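Local coordinates for protein 2-keto acid:ferredoxin oxidoreductase subunit alpha (Pyrococcus furiosus, PDB 1YD7) that probably forms part of a heterotetrameric enzyme that oxidises 2-oxoglutarate to succinyl-CoA, releasing carbon dioxide and reducing ferredoxin, at residues Ala78-Ala83 with Ala88-Ala93. Numbering follows the deposited sequence.
Sequences AAAIGA and AKAMTA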
ATOM      1  N   ALA A  78      -2.759 -12.986  -5.738  1.00 33.04           N
ATOM      2  CA  ALA A  78      -3.294 -14.205  -5.130  1.00 32.45           C
ATOM      3  C   ALA A  78      -2.701 -14.409  -3.741  1.00 29.30           C
ATOM      4  O   ALA A  78      -3.421 -14.722  -2.791  1.00 27.84           O
ATOM      5  CB  ALA A  78      -3.056 -15.428  -6.036  1.00 33.65           C
ATOM      6  N   ALA A  79      -1.410 -14.106  -3.608  1.00 30.48           N
ATOM      7  CA  ALA A  79      -0.716 -14.212  -2.330  1.00 26.24           C
ATOM      8  C   ALA A  79      -1.218 -13.234  -1.301  1.00 27.52           C
ATOM      9  O   ALA A  79      -1.340 -13.588  -0.117  1.00 24.16           O
ATOM     10  CB  ALA A  79       0.773 -14.026  -2.533  1.00 26.28           C
ATOM     11  N   ALA A  80      -1.463 -11.984  -1.722  1.00 27.53           N
ATOM     12  CA  ALA A  80      -2.032 -10.982  -0.813  1.00 26.95           C
ATOM     13  C   ALA A  80      -3.471 -11.358  -0.388  1.00 25.82           C
ATOM     14  O   ALA A  80      -3.857 -11.155   0.759  1.00 25.55           O
ATOM     15  CB  ALA A  80      -2.004  -9.598  -1.468  1.00 31.02           C
ATOM     16  N   ILE A  81      -4.246 -11.926  -1.309  1.00 28.75           N
ATOM     17  CA  ILE A  81      -5.605 -12.462  -1.002  1.00 29.28           C
ATOM     18  C   ILE A  81      -5.581 -13.568   0.073  1.00 28.01           C
ATOM     19  O   ILE A  81      -6.336 -13.496   1.055  1.00 26.43           O
ATOM     20  CB  ILE A  81      -6.347 -12.949  -2.310  1.00 32.01           C
ATOM     21  CG1 ILE A  81      -6.669 -11.758  -3.222  1.00 35.50           C
ATOM     22  CG2 ILE A  81      -7.677 -13.706  -1.986  1.00 31.83           C
ATOM     23  CD1 ILE A  81      -7.080 -12.167  -4.654  1.00 35.09           C
ATOM     24  N   GLY A  82      -4.682 -14.550  -0.077  1.00 29.01           N
ATOM     25  CA  GLY A  82      -4.553 -15.645   0.904  1.00 26.37           C
ATOM     26  C   GLY A  82      -4.099 -15.168   2.276  1.00 26.29           C
ATOM     27  O   GLY A  82      -4.647 -15.568   3.301  1.00 26.44           O
ATOM     28  N   ALA A  83      -3.109 -14.282   2.293  1.00 24.34           N
ATOM     29  CA  ALA A  83      -2.684 -13.649   3.530  1.00 22.51           C
ATOM     30  C   ALA A  83      -3.820 -12.932   4.210  1.00 20.86           C
ATOM     31  O   ALA A  83      -3.944 -13.010   5.425  1.00 21.51           O
ATOM     32  CB  ALA A  83      -1.523 -12.653   3.251  1.00 25.00           C
ATOM     33  N   ALA A  88      -4.262 -11.203   7.848  1.00 30.73           N
ATOM     34  CA  ALA A  88      -3.289 -10.109   7.712  1.00 32.66           C
ATOM     35  C   ALA A  88      -3.890  -8.871   7.023  1.00 29.66           C
ATOM     36  O   ALA A  88      -4.810  -8.988   6.199  1.00 22.05           O
ATOM     37  CB  ALA A  88      -2.087 -10.606   6.869  1.00 35.39           C
ATOM     38  N   LYS A  89      -3.354  -7.689   7.333  1.00 31.35           N
ATOM     39  CA  LYS A  89      -3.568  -6.513   6.456  1.00 29.66           C
ATOM     40  C   LYS A  89      -2.542  -6.574   5.345  1.00 24.63           C
ATOM     41  O   LYS A  89      -1.347  -6.519   5.608  1.00 25.05           O
ATOM     42  CB  LYS A  89      -3.416  -5.217   7.212  1.00 31.53           C
ATOM     43  CG  LYS A  89      -4.549  -4.880   8.128  1.00 34.38           C
ATOM     44  CD  LYS A  89      -4.502  -3.362   8.455  1.00 34.33           C
ATOM     45  CE  LYS A  89      -5.531  -2.988   9.466  1.00 34.07           C
ATOM     46  NZ  LYS A  89      -5.581  -1.551   9.680  1.00 33.32           N
ATOM     47  N   ALA A  90      -3.010  -6.709   4.110  1.00 25.81           N
ATOM     48  CA  ALA A  90      -2.171  -7.095   2.980  1.00 26.19           C
ATOM     49  C   ALA A  90      -2.256  -6.082   1.868  1.00 30.16           C
ATOM     50  O   ALA A  90      -3.294  -5.409   1.708  1.00 30.09           O
ATOM     51  CB  ALA A  90      -2.597  -8.458   2.432  1.00 26.87           C
HETATM   52  N   MSE A  91      -1.156  -5.974   1.123  1.00 32.96           N
HETATM   53  CA  MSE A  91      -1.085  -5.144  -0.064  1.00 39.91           C
HETATM   54  C   MSE A  91      -0.180  -5.760  -1.123  1.00 35.78           C
HETATM   55  O   MSE A  91       0.638  -6.626  -0.835  1.00 32.44           O
HETATM   56  CB  MSE A  91      -0.695  -3.692   0.280  1.00 42.46           C
HETATM   57  CG  MSE A  91       0.767  -3.330   0.269  1.00 50.91           C
HETATM   58 SE   MSE A  91       1.202  -1.333   0.322  1.00 60.37          SE
HETATM   59  CE  MSE A  91      -0.244  -0.482  -0.385  1.00 55.42           C
ATOM     60  N   THR A  92      -0.395  -5.352  -2.364  1.00 34.78           N
ATOM     61  CA  THR A  92       0.496  -5.665  -3.457  1.00 35.65           C
ATOM     62  C   THR A  92       0.620  -4.407  -4.311  1.00 34.31           C
ATOM     63  O   THR A  92      -0.179  -3.484  -4.164  1.00 33.97           O
ATOM     64  CB  THR A  92      -0.006  -6.890  -4.290  1.00 37.86           C
ATOM     65  OG1 THR A  92       0.869  -7.113  -5.413  1.00 42.08           O
ATOM     66  CG2 THR A  92      -1.451  -6.693  -4.796  1.00 40.32           C
ATOM     67  N   ALA A  93       1.636  -4.374  -5.172  1.00 36.90           N
ATOM     68  CA  ALA A  93       1.919  -3.232  -6.046  1.00 43.07           C
ATOM     69  C   ALA A  93       2.245  -3.684  -7.454  1.00 44.74           C
ATOM     70  O   ALA A  93       3.051  -4.573  -7.641  1.00 42.40           O
ATOM     71  CB  ALA A  93       3.062  -2.393  -5.503  1.00 44.16           C
TER
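A80 and A83 of the helix face A88 and A90 across a small apolar interface. All four meet through methyl groups. A80 CB lies 4.1 Å from A90 CB, and A83 CB lies 4.2 Å from A88 CB. A83 CB also approaches A90 CB at 4.4 Å, so the A90 methyl sits beside both A80 and A83. With such short side chains, the axes of segments 78-83 and 90-93 approach to 7.5 Å.

Backbone carbonyls add to the packing. A90 CB rests 3.4 Å from A80 O, and A88 CB is equally near A83 O. On the strand side, A80 CB reaches towards M91 O. T92 CB lies at the margin, 4.4 Å from A80 CB. The T92 side chain also touches S76 and I77 of the same helix, while its OG1 is hydrogen-bonded to A42 O. The CB of M91, a selenomethionine, points away from the helix, and its side chain touches Y41, V117 and V119.

One hydrogen bond links the two segments. A88 N donates to A83 O at 3.0 Å, and the N-H points almost straight at the oxygen (163°). A88 N lies 31° out of the plane of the A83 carbonyl. This bond ties the last turn of helix 73-85 to the residues leading into strand 90-95.

Segment 78-83 runs antiparallel to 90-93, their axes at 174°. Strand 90-95 lies between strands 40-43 and 116-121 in a parallel sheet. Helix 73-85 connects strand 66-69 to strand 90-95, with strand 40-43 lying between the two. This is alpha/beta packing in a beta-alpha-beta crossover, within the fold of the thiamine diphosphate-binding family.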